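Local coordinates for protein phosphodiesterase (Pseudomonas aeruginosa, PDB 4G75) that acts as a colicin M-like bacteriocin, probably killing rival bacteria as a magnesium-binding phosphodiesterase that cleaves lipid-linked peptidoglycan precursors, at residues Asp135-Gly140 against Met159-Glu164; Thr153-Lys158 against Phe269-Pro274; Ala207-Gly212 against Asn249-Thr254; Asp241-Asn246 against Tyr275-Pro280. All coordinates share one frame; numbering follows the deposited sequence. Where two conformers were deposited one is given.

Interaction 1: Asp135-Gly140 against Met159-Glu164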
loop_
_atom_site.group_PDB
_atom_site.type_symbol
_atom_site.label_atom_id
_atom_site.label_comp_id
_atom_site.label_asym_id
_atom_site.label_seq_id
_atom_site.Cartn_x
_atom_site.Cartn_y
_atom_site.Cartn_z
ATOM N N ASP A 135 8.253 6.994 -6.633
ATOM C CA ASP A 135 7.459 8.136 -6.186
ATOM C C ASP A 135 5.947 7.951 -6.302
ATOM O O ASP A 135 5.178 8.861 -5.980
ATOM C CB ASP A 135 7.885 9.414 -6.926
ATOM C CG ASP A 135 7.612 9.352 -8.419
ATOM O OD1 ASP A 135 7.072 8.339 -8.901
ATOM O OD2 ASP A 135 7.945 10.325 -9.122
ATOM N N THR A 136 5.526 6.774 -6.746
ATOM C CA THR A 136 4.117 6.522 -7.018
ATOM C C THR A 136 3.796 5.070 -6.690
ATOM O O THR A 136 4.564 4.167 -7.048
ATOM C CB THR A 136 3.800 6.767 -8.496
ATOM O OG1 THR A 136 4.262 8.071 -8.866
ATOM C CG2 THR A 136 2.297 6.672 -8.757
ATOM N N PHE A 137 2.678 4.849 -6.007
ATOM C CA PHE A 137 2.259 3.493 -5.635
ATOM C C PHE A 137 1.488 2.809 -6.758
ATOM O O PHE A 137 0.782 3.460 -7.536
ATOM C CB PHE A 137 1.354 3.523 -4.399
ATOM C CG PHE A 137 2.044 3.969 -3.136
ATOM C CD1 PHE A 137 3.038 3.198 -2.563
ATOM C CD2 PHE A 137 1.650 5.138 -2.490
ATOM C CE1 PHE A 137 3.659 3.604 -1.386
ATOM C CE2 PHE A 137 2.260 5.537 -1.320
ATOM C CZ PHE A 137 3.260 4.770 -0.768
ATOM N N ASN A 138 1.593 1.485 -6.812
ATOM C CA ASN A 138 0.793 0.690 -7.742
ATOM C C ASN A 138 -0.686 0.564 -7.376
ATOM O O ASN A 138 -1.553 0.508 -8.262
ATOM C CB ASN A 138 1.381 -0.715 -7.877
ATOM C CG ASN A 138 0.649 -1.548 -8.911
ATOM O OD1 ASN A 138 0.631 -1.207 -10.094
ATOM N ND2 ASN A 138 0.033 -2.637 -8.470
ATOM N N GLY A 139 -0.968 0.490 -6.077
ATOM C CA GLY A 139 -2.319 0.245 -5.595
ATOM C C GLY A 139 -2.671 -1.236 -5.569
ATOM O O GLY A 139 -3.844 -1.608 -5.648
ATOM N N GLY A 140 -1.648 -2.082 -5.460
ATOM C CA GLY A 140 -1.838 -3.525 -5.409
ATOM C C GLY A 140 -1.309 -4.199 -4.155
ATOM O O GLY A 140 -1.194 -3.570 -3.100
HETATM N N MSE A 159 4.757 10.704 -1.551
HETATM C CA MSE A 159 4.428 9.627 -2.475
HETATM C C MSE A 159 3.086 9.944 -3.112
HETATM O O MSE A 159 2.246 10.584 -2.493
HETATM C CB MSE A 159 4.344 8.287 -1.742
HETATM C CG MSE A 159 5.681 7.820 -1.178
HETATM SE SE MSE A 159 6.940 7.267 -2.585
HETATM C CE MSE A 159 6.053 5.645 -3.196
ATOM N N ASN A 160 2.891 9.500 -4.348
ATOM C CA ASN A 160 1.609 9.657 -5.022
ATOM C C ASN A 160 0.843 8.336 -5.098
ATOM O O ASN A 160 1.416 7.312 -5.452
ATOM C CB ASN A 160 1.825 10.207 -6.437
ATOM C CG ASN A 160 2.087 11.705 -6.446
ATOM O OD1 ASN A 160 2.887 12.204 -7.236
ATOM N ND2 ASN A 160 1.404 12.426 -5.575
ATOM N N PHE A 161 -0.441 8.373 -4.745
ATOM C CA PHE A 161 -1.355 7.251 -4.936
ATOM C C PHE A 161 -2.417 7.742 -5.915
ATOM O O PHE A 161 -3.404 8.365 -5.508
ATOM C CB PHE A 161 -1.997 6.856 -3.599
ATOM C CG PHE A 161 -2.522 5.436 -3.552
ATOM C CD1 PHE A 161 -3.071 4.835 -4.679
ATOM C CD2 PHE A 161 -2.497 4.718 -2.364
ATOM C CE1 PHE A 161 -3.556 3.540 -4.634
ATOM C CE2 PHE A 161 -2.984 3.423 -2.306
ATOM C CZ PHE A 161 -3.512 2.829 -3.445
ATOM N N PRO A 162 -2.204 7.502 -7.219
ATOM C CA PRO A 162 -3.171 8.019 -8.202
ATOM C C PRO A 162 -4.604 7.614 -7.835
ATOM O O PRO A 162 -4.857 6.470 -7.449
ATOM C CB PRO A 162 -2.720 7.374 -9.510
ATOM C CG PRO A 162 -1.222 7.118 -9.305
ATOM C CD PRO A 162 -1.099 6.754 -7.849
ATOM N N ILE A 163 -5.538 8.553 -7.953
ATOM C CA ILE A 163 -6.885 8.328 -7.442
ATOM C C ILE A 163 -7.567 7.105 -8.059
ATOM O O ILE A 163 -8.285 6.387 -7.375
ATOM C CB ILE A 163 -7.778 9.590 -7.588
ATOM C CG1 ILE A 163 -9.021 9.480 -6.697
ATOM C CG2 ILE A 163 -8.125 9.848 -9.049
ATOM C CD1 ILE A 163 -9.868 10.772 -6.653
ATOM N N GLU A 164 -7.340 6.873 -9.347
ATOM C CA GLU A 164 -7.958 5.743 -10.029
ATOM C C GLU A 164 -7.394 4.400 -9.560
ATOM O O GLU A 164 -8.009 3.351 -9.775
ATOM C CB GLU A 164 -7.840 5.883 -11.558
ATOM C CG GLU A 164 -6.427 5.749 -12.123
ATOM C CD GLU A 164 -5.631 7.053 -12.103
ATOM O OE1 GLU A 164 -6.089 8.051 -11.492
ATOM O OE2 GLU A 164 -4.536 7.079 -12.705
#

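Interaction 2: Thr153-Lys158 against Phe269-Pro274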
loop_
_atom_site.group_PDB
_atom_site.type_symbol
_atom_site.label_atom_id
_atom_site.label_comp_id
_atom_site.label_asym_id
_atom_site.label_seq_id
_atom_site.Cartn_x
_atom_site.Cartn_y
_atom_site.Cartn_z
ATOM N N THR A 153 11.945 4.661 5.908
ATOM C CA THR A 153 13.186 5.011 5.224
ATOM C C THR A 153 13.095 6.137 4.192
ATOM O O THR A 153 14.118 6.564 3.653
ATOM C CB THR A 153 13.788 3.772 4.509
ATOM O OG1 THR A 153 12.853 3.288 3.533
ATOM C CG2 THR A 153 14.093 2.665 5.512
ATOM N N GLY A 154 11.886 6.607 3.900
ATOM C CA GLY A 154 11.705 7.616 2.865
ATOM C C GLY A 154 12.047 9.040 3.285
ATOM O O GLY A 154 12.107 9.941 2.452
ATOM N N LYS A 155 12.274 9.241 4.578
ATOM C CA LYS A 155 12.696 10.546 5.100
ATOM C C LYS A 155 11.765 11.684 4.688
ATOM O O LYS A 155 12.222 12.767 4.318
ATOM C CB LYS A 155 14.130 10.860 4.672
ATOM C CG LYS A 155 15.154 9.899 5.254
ATOM C CD LYS A 155 16.582 10.389 5.008
ATOM C CE LYS A 155 17.568 9.668 5.908
ATOM N NZ LYS A 155 18.977 9.992 5.568
ATOM N N GLY A 156 10.463 11.428 4.738
ATOM C CA GLY A 156 9.482 12.489 4.601
ATOM C C GLY A 156 9.052 12.796 3.177
ATOM O O GLY A 156 8.159 13.613 2.963
ATOM N N LYS A 157 9.676 12.144 2.203
ATOM C CA LYS A 157 9.372 12.430 0.804
ATOM C C LYS A 157 7.935 12.049 0.439
ATOM O O LYS A 157 7.410 11.025 0.872
ATOM C CB LYS A 157 10.370 11.738 -0.121
ATOM C CG LYS A 157 11.810 12.184 0.098
ATOM C CD LYS A 157 12.699 11.841 -1.089
ATOM C CE LYS A 157 12.765 10.340 -1.320
ATOM N NZ LYS A 157 13.368 9.624 -0.161
ATOM N N LYS A 158 7.304 12.901 -0.357
ATOM C CA LYS A 158 5.929 12.686 -0.778
ATOM C C LYS A 158 5.823 11.485 -1.713
ATOM O O LYS A 158 6.697 11.265 -2.552
ATOM C CB LYS A 158 5.449 13.944 -1.490
ATOM C CG LYS A 158 4.044 13.893 -2.043
ATOM C CD LYS A 158 3.609 15.307 -2.370
ATOM C CE LYS A 158 2.198 15.367 -2.911
ATOM N NZ LYS A 158 1.790 16.782 -3.114
ATOM N N PHE A 269 14.911 1.992 13.135
ATOM C CA PHE A 269 14.867 2.759 11.905
ATOM C C PHE A 269 14.754 4.219 12.310
ATOM O O PHE A 269 13.666 4.780 12.369
ATOM C CB PHE A 269 13.678 2.320 11.045
ATOM C CG PHE A 269 13.910 1.028 10.305
ATOM C CD1 PHE A 269 14.287 1.035 8.972
ATOM C CD2 PHE A 269 13.755 -0.192 10.947
ATOM C CE1 PHE A 269 14.504 -0.156 8.287
ATOM C CE2 PHE A 269 13.975 -1.387 10.270
ATOM C CZ PHE A 269 14.342 -1.367 8.938
ATOM N N LYS A 270 15.903 4.817 12.617
ATOM C CA LYS A 270 15.952 6.117 13.273
ATOM C C LYS A 270 15.463 7.276 12.408
ATOM O O LYS A 270 15.259 8.380 12.906
ATOM C CB LYS A 270 17.367 6.389 13.783
ATOM C CG LYS A 270 17.847 5.375 14.814
ATOM C CD LYS A 270 19.100 5.865 15.521
ATOM C CE LYS A 270 19.445 4.995 16.719
ATOM N NZ LYS A 270 20.694 5.465 17.390
ATOM N N ASP A 271 15.275 7.029 11.117
ATOM C CA ASP A 271 14.775 8.072 10.222
ATOM C C ASP A 271 13.267 8.008 10.002
ATOM O O ASP A 271 12.725 8.790 9.229
ATOM C CB ASP A 271 15.499 8.009 8.876
ATOM C CG ASP A 271 16.990 8.228 9.013
ATOM O OD1 ASP A 271 17.386 9.195 9.696
ATOM O OD2 ASP A 271 17.760 7.433 8.436
ATOM N N THR A 272 12.593 7.081 10.678
ATOM C CA THR A 272 11.147 6.929 10.529
ATOM C C THR A 272 10.422 8.250 10.744
ATOM O O THR A 272 10.643 8.930 11.743
ATOM C CB THR A 272 10.579 5.906 11.524
ATOM O OG1 THR A 272 11.150 4.617 11.265
ATOM C CG2 THR A 272 9.059 5.819 11.396
ATOM N N THR A 273 9.544 8.606 9.814
ATOM C CA THR A 273 8.783 9.848 9.949
ATOM C C THR A 273 7.576 9.847 9.012
ATOM O O THR A 273 7.630 9.265 7.926
ATOM C CB THR A 273 9.677 11.078 9.687
ATOM O OG1 THR A 273 9.057 12.257 10.222
ATOM C CG2 THR A 273 9.943 11.255 8.197
ATOM N N PRO A 274 6.476 10.477 9.436
ATOM C CA PRO A 274 5.307 10.551 8.556
ATOM C C PRO A 274 5.646 11.248 7.243
ATOM O O PRO A 274 6.606 12.024 7.160
ATOM C CB PRO A 274 4.317 11.397 9.364
ATOM C CG PRO A 274 4.725 11.189 10.789
ATOM C CD PRO A 274 6.223 11.118 10.741
HETATM O O HOH W 1 11.777 7.786 6.910
HETATM O O HOH W 2 20.115 7.778 7.245
HETATM O O HOH W 3 9.026 9.101 5.496
#

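Interaction 3: Ala207-Gly212 against Asn249-Thr254. With MG (magnesium ion), chain B; EDO (1,2-ethanediol), chain D; EDO (1,2-ethanediol), chain F.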
loop_
_atom_site.group_PDB
_atom_site.type_symbol
_atom_site.label_atom_id
_atom_site.label_comp_id
_atom_site.label_asym_id
_atom_site.label_seq_id
_atom_site.Cartn_x
_atom_site.Cartn_y
_atom_site.Cartn_z
ATOM N N ALA A 207 -6.355 0.204 -0.512
ATOM C CA ALA A 207 -6.457 1.610 -0.137
ATOM C C ALA A 207 -6.722 1.724 1.358
ATOM O O ALA A 207 -6.135 2.564 2.035
ATOM C CB ALA A 207 -7.552 2.317 -0.935
ATOM N N GLY A 208 -7.616 0.882 1.869
ATOM C CA GLY A 208 -7.962 0.923 3.279
ATOM C C GLY A 208 -6.772 0.695 4.191
ATOM O O GLY A 208 -6.697 1.253 5.287
ATOM N N ASN A 209 -5.837 -0.127 3.727
ATOM C CA ASN A 209 -4.674 -0.514 4.510
ATOM C C ASN A 209 -3.495 0.411 4.230
ATOM O O ASN A 209 -2.421 0.247 4.797
ATOM C CB ASN A 209 -4.306 -1.959 4.165
ATOM C CG ASN A 209 -3.418 -2.615 5.204
ATOM O OD1 ASN A 209 -3.509 -2.348 6.410
ATOM N ND2 ASN A 209 -2.565 -3.497 4.739
ATOM N N THR A 210 -3.699 1.387 3.348
ATOM C CA THR A 210 -2.643 2.331 2.995
ATOM C C THR A 210 -2.998 3.759 3.420
ATOM O O THR A 210 -2.326 4.351 4.266
ATOM C CB THR A 210 -2.344 2.304 1.474
ATOM O OG1 THR A 210 -2.015 0.962 1.079
ATOM C CG2 THR A 210 -1.178 3.226 1.139
ATOM N N VAL A 211 -4.047 4.301 2.815
ATOM C CA VAL A 211 -4.515 5.646 3.136
ATOM C C VAL A 211 -5.719 5.679 4.072
ATOM O O VAL A 211 -5.955 6.689 4.722
ATOM C CB VAL A 211 -4.856 6.456 1.870
ATOM C CG1 VAL A 211 -3.586 6.718 1.067
ATOM C CG2 VAL A 211 -5.900 5.722 1.024
ATOM N N GLY A 212 -6.490 4.599 4.127
ATOM C CA GLY A 212 -7.657 4.541 4.998
ATOM C C GLY A 212 -8.707 5.587 4.658
ATOM O O GLY A 212 -9.170 5.664 3.518
ATOM N N ASN A 249 -6.057 2.038 10.373
ATOM C CA ASN A 249 -5.943 1.395 9.065
ATOM C C ASN A 249 -5.459 -0.048 9.105
ATOM O O ASN A 249 -5.406 -0.697 8.064
ATOM C CB ASN A 249 -5.008 2.191 8.143
ATOM C CG ASN A 249 -5.427 3.636 7.995
ATOM O OD1 ASN A 249 -6.587 3.985 8.213
ATOM N ND2 ASN A 249 -4.479 4.484 7.619
ATOM N N HIS A 250 -5.106 -0.549 10.287
ATOM C CA HIS A 250 -4.607 -1.922 10.404
ATOM C C HIS A 250 -5.704 -2.942 10.140
ATOM O O HIS A 250 -6.842 -2.784 10.601
ATOM C CB HIS A 250 -4.038 -2.200 11.807
ATOM C CG HIS A 250 -2.877 -1.336 12.188
ATOM N ND1 HIS A 250 -1.946 -0.888 11.276
ATOM C CD2 HIS A 250 -2.470 -0.875 13.396
ATOM C CE1 HIS A 250 -1.031 -0.166 11.900
ATOM N NE2 HIS A 250 -1.328 -0.141 13.188
ATOM N N ARG A 251 -5.361 -4.002 9.417
ATOM C CA ARG A 251 -6.276 -5.124 9.280
ATOM C C ARG A 251 -6.407 -5.809 10.645
ATOM O O ARG A 251 -5.450 -5.867 11.420
ATOM C CB ARG A 251 -5.825 -6.069 8.165
ATOM C CG ARG A 251 -5.968 -5.437 6.782
ATOM C CD ARG A 251 -5.874 -6.453 5.654
ATOM N NE ARG A 251 -4.529 -7.006 5.504
ATOM C CZ ARG A 251 -4.176 -7.846 4.536
ATOM N NH1 ARG A 251 -5.069 -8.232 3.632
ATOM N NH2 ARG A 251 -2.933 -8.304 4.467
ATOM N N THR A 252 -7.602 -6.301 10.944
ATOM C CA THR A 252 -7.953 -6.772 12.283
ATOM C C THR A 252 -7.040 -7.865 12.829
ATOM O O THR A 252 -6.583 -7.807 13.974
ATOM C CB THR A 252 -9.402 -7.302 12.304
ATOM O OG1 THR A 252 -10.271 -6.323 11.726
ATOM C CG2 THR A 252 -9.844 -7.600 13.726
ATOM N N GLU A 253 -6.795 -8.878 12.009
ATOM C CA GLU A 253 -6.083 -10.068 12.478
ATOM C C GLU A 253 -4.727 -9.795 13.132
ATOM O O GLU A 253 -4.377 -10.422 14.129
ATOM C CB GLU A 253 -5.915 -11.099 11.362
ATOM C CG GLU A 253 -5.293 -12.400 11.862
ATOM C CD GLU A 253 -5.185 -13.466 10.792
ATOM O OE1 GLU A 253 -5.574 -13.204 9.636
ATOM O OE2 GLU A 253 -4.702 -14.572 11.115
ATOM N N THR A 254 -3.967 -8.865 12.569
ATOM C CA THR A 254 -2.626 -8.585 13.061
ATOM C C THR A 254 -2.497 -7.179 13.646
ATOM O O THR A 254 -1.388 -6.692 13.864
ATOM C CB THR A 254 -1.594 -8.736 11.928
ATOM O OG1 THR A 254 -2.093 -8.090 10.748
ATOM C CG2 THR A 254 -1.357 -10.199 11.617
HETATM MG MG MG B . -6.231 8.436 6.101
HETATM C C1 EDO D . -1.884 1.076 9.066
HETATM O O1 EDO D . -1.111 2.267 8.883
HETATM C C2 EDO D . -2.049 0.349 7.740
HETATM O O2 EDO D . -0.775 -0.077 7.248
HETATM C C1 EDO F . -8.467 -2.177 7.544
HETATM O O1 EDO F . -7.718 -1.392 6.610
HETATM C C2 EDO F . -9.145 -1.261 8.564
HETATM O O2 EDO F . -10.167 -0.496 7.906
HETATM O O HOH W 4 -1.834 2.983 6.698
HETATM O O HOH W 5 -4.309 7.443 7.419
HETATM O O HOH W 6 -6.362 10.262 7.877
#

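Interaction 4: Asp241-Asn246 against Tyr275-Pro280. With MG (magnesium ion), chain B; EDO (1,2-ethanediol), chain D; EDO (1,2-ethanediol), chain J.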
loop_
_atom_site.group_PDB
_atom_site.type_symbol
_atom_site.label_atom_id
_atom_site.label_comp_id
_atom_site.label_asym_id
_atom_site.label_seq_id
_atom_site.Cartn_x
_atom_site.Cartn_y
_atom_site.Cartn_z
ATOM N N ASP A 241 -3.084 13.077 1.894
ATOM C CA ASP A 241 -3.379 12.389 3.135
ATOM C C ASP A 241 -2.085 11.994 3.834
ATOM O O ASP A 241 -1.221 11.358 3.240
ATOM C CB ASP A 241 -4.221 11.150 2.840
ATOM C CG ASP A 241 -5.053 10.728 4.022
ATOM O OD1 ASP A 241 -6.072 11.395 4.294
ATOM O OD2 ASP A 241 -4.685 9.734 4.677
ATOM N N LEU A 242 -1.955 12.365 5.102
ATOM C CA LEU A 242 -0.721 12.097 5.837
ATOM C C LEU A 242 -0.564 10.627 6.210
ATOM O O LEU A 242 -1.445 10.047 6.845
ATOM C CB LEU A 242 -0.661 12.963 7.099
ATOM C CG LEU A 242 0.624 12.825 7.909
ATOM C CD1 LEU A 242 1.771 13.448 7.139
ATOM C CD2 LEU A 242 0.458 13.483 9.264
ATOM N N TYR A 243 0.553 10.013 5.812
ATOM C CA TYR A 243 0.836 8.654 6.266
ATOM C C TYR A 243 1.594 8.737 7.579
ATOM O O TYR A 243 2.740 9.188 7.613
ATOM C CB TYR A 243 1.658 7.860 5.249
ATOM C CG TYR A 243 1.784 6.392 5.613
ATOM C CD1 TYR A 243 0.992 5.435 5.000
ATOM C CD2 TYR A 243 2.673 5.974 6.594
ATOM C CE1 TYR A 243 1.098 4.095 5.339
ATOM C CE2 TYR A 243 2.791 4.642 6.934
ATOM C CZ TYR A 243 1.997 3.709 6.313
ATOM O OH TYR A 243 2.110 2.383 6.656
ATOM N N ASP A 244 0.948 8.312 8.658
ATOM C CA ASP A 244 1.584 8.321 9.971
ATOM C C ASP A 244 1.411 6.983 10.678
ATOM O O ASP A 244 1.451 6.911 11.907
ATOM C CB ASP A 244 1.047 9.476 10.831
ATOM C CG ASP A 244 -0.474 9.476 10.951
ATOM O OD1 ASP A 244 -1.135 8.533 10.468
ATOM O OD2 ASP A 244 -1.018 10.438 11.534
ATOM N N PHE A 245 1.218 5.930 9.885
ATOM C CA PHE A 245 1.018 4.575 10.398
ATOM C C PHE A 245 -0.150 4.527 11.379
ATOM O O PHE A 245 -0.050 3.975 12.471
ATOM C CB PHE A 245 2.305 4.030 11.025
ATOM C CG PHE A 245 2.347 2.524 11.110
ATOM C CD1 PHE A 245 2.194 1.747 9.970
ATOM C CD2 PHE A 245 2.529 1.888 12.328
ATOM C CE1 PHE A 245 2.224 0.362 10.044
ATOM C CE2 PHE A 245 2.562 0.508 12.406
ATOM C CZ PHE A 245 2.414 -0.256 11.269
ATOM N N ASN A 246 -1.258 5.126 10.957
ATOM C CA ASN A 246 -2.491 5.203 11.731
ATOM C C ASN A 246 -3.044 3.814 12.031
ATOM O O ASN A 246 -3.322 3.047 11.114
ATOM C CB ASN A 246 -3.510 6.009 10.923
ATOM C CG ASN A 246 -4.738 6.407 11.728
ATOM O OD1 ASN A 246 -5.099 5.763 12.710
ATOM N ND2 ASN A 246 -5.394 7.477 11.295
ATOM N N TYR A 275 4.858 10.976 6.213
ATOM C CA TYR A 275 5.047 11.660 4.940
ATOM C C TYR A 275 3.696 11.817 4.260
ATOM O O TYR A 275 2.784 11.042 4.525
ATOM C CB TYR A 275 5.992 10.869 4.042
ATOM C CG TYR A 275 5.472 9.501 3.680
ATOM C CD1 TYR A 275 4.803 9.284 2.477
ATOM C CD2 TYR A 275 5.640 8.429 4.543
ATOM C CE1 TYR A 275 4.323 8.025 2.142
ATOM C CE2 TYR A 275 5.167 7.162 4.213
ATOM C CZ TYR A 275 4.515 6.970 3.012
ATOM O OH TYR A 275 4.046 5.725 2.697
ATOM N N PRO A 276 3.568 12.829 3.387
ATOM C CA PRO A 276 2.318 13.081 2.663
ATOM C C PRO A 276 2.110 12.097 1.525
ATOM O O PRO A 276 3.056 11.781 0.794
ATOM C CB PRO A 276 2.522 14.476 2.057
ATOM C CG PRO A 276 3.910 14.886 2.366
ATOM C CD PRO A 276 4.639 13.760 3.005
ATOM N N ILE A 277 0.882 11.612 1.377
ATOM C CA ILE A 277 0.526 10.854 0.190
ATOM C C ILE A 277 -0.404 11.724 -0.646
ATOM O O ILE A 277 -1.539 12.000 -0.257
ATOM C CB ILE A 277 -0.119 9.495 0.533
ATOM C CG1 ILE A 277 0.923 8.575 1.185
ATOM C CG2 ILE A 277 -0.680 8.827 -0.726
ATOM C CD1 ILE A 277 0.362 7.246 1.680
ATOM N N GLY A 278 0.096 12.180 -1.784
ATOM C CA GLY A 278 -0.749 12.871 -2.732
ATOM C C GLY A 278 -1.648 11.850 -3.401
ATOM O O GLY A 278 -1.249 10.703 -3.626
ATOM N N ILE A 279 -2.867 12.263 -3.717
ATOM C CA ILE A 279 -3.823 11.382 -4.370
ATOM C C ILE A 279 -4.322 12.116 -5.602
ATOM O O ILE A 279 -5.445 12.608 -5.632
ATOM C CB ILE A 279 -4.985 11.018 -3.430
ATOM C CG1 ILE A 279 -4.438 10.464 -2.109
ATOM C CG2 ILE A 279 -5.933 10.007 -4.095
ATOM C CD1 ILE A 279 -5.512 10.192 -1.057
ATOM N N PRO A 280 -3.458 12.214 -6.620
ATOM C CA PRO A 280 -3.705 13.076 -7.781
ATOM C C PRO A 280 -4.721 12.500 -8.750
ATOM O O PRO A 280 -4.917 11.280 -8.809
ATOM C CB PRO A 280 -2.333 13.159 -8.455
ATOM C CG PRO A 280 -1.634 11.910 -8.051
ATOM C CD PRO A 280 -2.144 11.548 -6.683
HETATM MG MG MG B . -6.231 8.436 6.101
HETATM C C1 EDO D . -1.884 1.076 9.066
HETATM O O1 EDO D . -1.111 2.267 8.883
HETATM C C2 EDO D . -2.049 0.349 7.740
HETATM O O2 EDO D . -0.775 -0.077 7.248
HETATM C C1 EDO J . -3.434 11.577 -13.047
HETATM O O1 EDO J . -4.766 11.603 -13.567
HETATM C C2 EDO J . -3.492 11.229 -11.566
HETATM O O2 EDO J . -4.307 10.067 -11.384
HETATM O O HOH W 6 -6.362 10.262 7.877
HETATM O O HOH W 5 -4.309 7.443 7.419
#

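Interaction 1: Asp135-Gly140 against Met159-Glu164
Phe137 and Met159 make the main apolar contact here, where a loop meets strand 159-160 through a single beta bridge between Thr136 and Asn160. Met159 is selenomethionine. Its CB lies 3.5 Å from Phe137 CE2, and its CG sits by CE2 and CZ of the same ring. The chain then bends at chi2 (-70°) and again at chi3. Met159 SE passes beside the backbone of Asp135, 3.7 Å from Asp135 CA. Met159 CE comes back over one face of the Phe137 ring as a CH-pi contact, shifted toward the rim and 3.8 Å from the ring centroid. SE itself stands oblique to the ring in a Met-aromatic contact. Phe137 also meets Phe161. These two rings are oblique to each other, with planes at 56°.

The bridge has two backbone bonds. Asn160 N gives to Asp135 O, and Phe137 N gives to Asn160 O at 2.8 Å. Thr136 CA lies close to the same Asn160 O as a CA-H...O contact. Helix 81-102 touches Thr136 and Phe137 through Phe100 and Asp96. Met159 and Phe161 also form backbone bonds to strand 275-278. At the partly exposed margin, Thr136 CG2 touches Pro162 CD at 3.5 Å, while Thr136 OG1 gives a 2.8 Å hydrogen bond to Asp135 OD1 from above the carboxylate plane.

Interaction 2: Thr153-Lys158 against Phe269-Pro274
Lys155 and Asp271 cross obliquely at the surface, and Lys155 CE lies 3.4 Å from Asp271 OD2. Lys155 NZ is 4.0 Å from Asp271 OD2, beyond a salt bridge. Water 2 closes the gap: it accepts from Lys155 NZ and donates to Asp271 OD2. Two more waters link the backbones. Water 1 accepts from Lys155 N and lies 2.7 Å from Asp271 O, to which it can donate. Water 3 accepts from Gly156 N and likewise lies 2.8 Å from Thr273 O. No direct hydrogen bond crosses this contact. Thr273 CG2 rests 3.5 Å from Gly156 N. Thr153 CG2, anti to its carbonyl carbon, meets the edge of the Phe269 ring at CD1, 3.8 Å away.

Turns set these groups in place. Gly154 to Lys157 form a type I' turn, and Gly154 O accepts from Lys157 N and Lys157 NZ on opposite faces of its plane. Phe269 to Thr272 form a type I turn, with Thr272 OG1 giving to Phe269 O at 2.8 Å. The first turn lies in the loop from helix 143-153 to strand 159-160. The second loop runs from helix 255-264 to strand 275-278, with Phe269 packed on Leu152 and on Ile86 and Ile89 of helix 81-102.

Interaction 3: Ala207-Gly212 against Asn249-Thr254
Asn249 ND2, which lies 3.9 Å from Val211 O, gives hydrogen bonds to two waters at the edge of the magnesium site. Water 5 accepts from Asn249 ND2 at 3.0 Å and is itself a ligand of the magnesium ion. Asn249 is thus a second-shell residue that holds a metal-bound water. Water 4 also accepts from ND2, and it donates to Thr210 O at 2.8 Å. The first shell includes the main chain of the loop that follows helix 205-208: Val211 O binds the magnesium ion at 2.2 Å. Glu213 O and Asp241 OD2 are further ligands.

The Asn249 side chain lies against this loop. Asn249 CB packs on Gly208 O at 3.4 Å. With CG set beside the backbone N (chi1 -55°), the amide follows on toward the loop, and OD1 packs on Gly212 CA. Further along, Arg251 crosses the Asn209 side chain at about a right angle, with the amide and guanidinium planes 37° apart. Arg251 NH2 forms a salt bridge with Glu55 of helix 55-65. Two 1,2-ethanediol molecules, probably from the crystallisation liquor, sit at the junction. O1 of the chain F molecule gives a 2.8 Å hydrogen bond to Asn249 O.

The metal-binding loop is also tied to the end of its helix. Ala207 O accepts from the backbone N of Thr210, Val211 and Gly212, with Val211 N 2.8 Å away.

Interaction 4: Asp241-Asn246 against Tyr275-Pro280
Asp241 and Ile277 share two backbone hydrogen bonds: Asp241 N gives to Ile277 O, and Ile277 N gives to Asp241 O at 2.8 Å. Tyr243 and Tyr275 are paired likewise, and the bond from Tyr243 N to Tyr275 O is also 2.8 Å. Between them, Leu242 and Pro276 form the non-hydrogen-bonded pair.

Ring contacts lie on the face shared by Asp241, Tyr243, Tyr275 and Ile277. The two tyrosine rings are near parallel, with planes at 18°, but they are slid apart and barely overlap. Tyr243 CB stands over one face of the Tyr275 ring, 3.9 Å from its centroid, as a CH-pi contact. Tyr275 OH lies over one face of the Tyr243 ring, toward its rim, and is hydrogen-bonded to Ala147 O of helix 143-153.

Strands 241-243 and 275-278 are antiparallel neighbours in the mixed sheet of the colicin M family region, and strand 275-278 also pairs in parallel with strand 159-160.

Apolar contacts are few. Ile277 CD1 reaches Tyr243 CD1 at 3.8 Å, and Asp241 CB lies near Ile279 CD1.

One metal bond is made here. The Asp241 side chain has CG anti to the backbone N (chi1 -155°), and Asp241 OD2 binds the magnesium ion at 2.5 Å.

Interactions 3 and 4 meet at the magnesium ion. Each supplies a ligand, Val211 O and Asp241 OD2, which lie 3.3 Å apart. Waters 5 and 6 and Glu213 O are the other ligands. Interaction 1 joins interaction 4 through the sheet, with a probable hydrogen bond of 2.7 Å from Phe161 N to Gly278 O. It also reaches interaction 3, where Phe161 CD2 packs 4.1 Å from Val211 CG1. The Phe161 side chain is about 10 Å from the magnesium ion. Interaction 2 lies at the surface, its centre about 20 Å from that of interaction 3. It adjoins interaction 4, with Pro274 CB 3.2 Å from Tyr243 O.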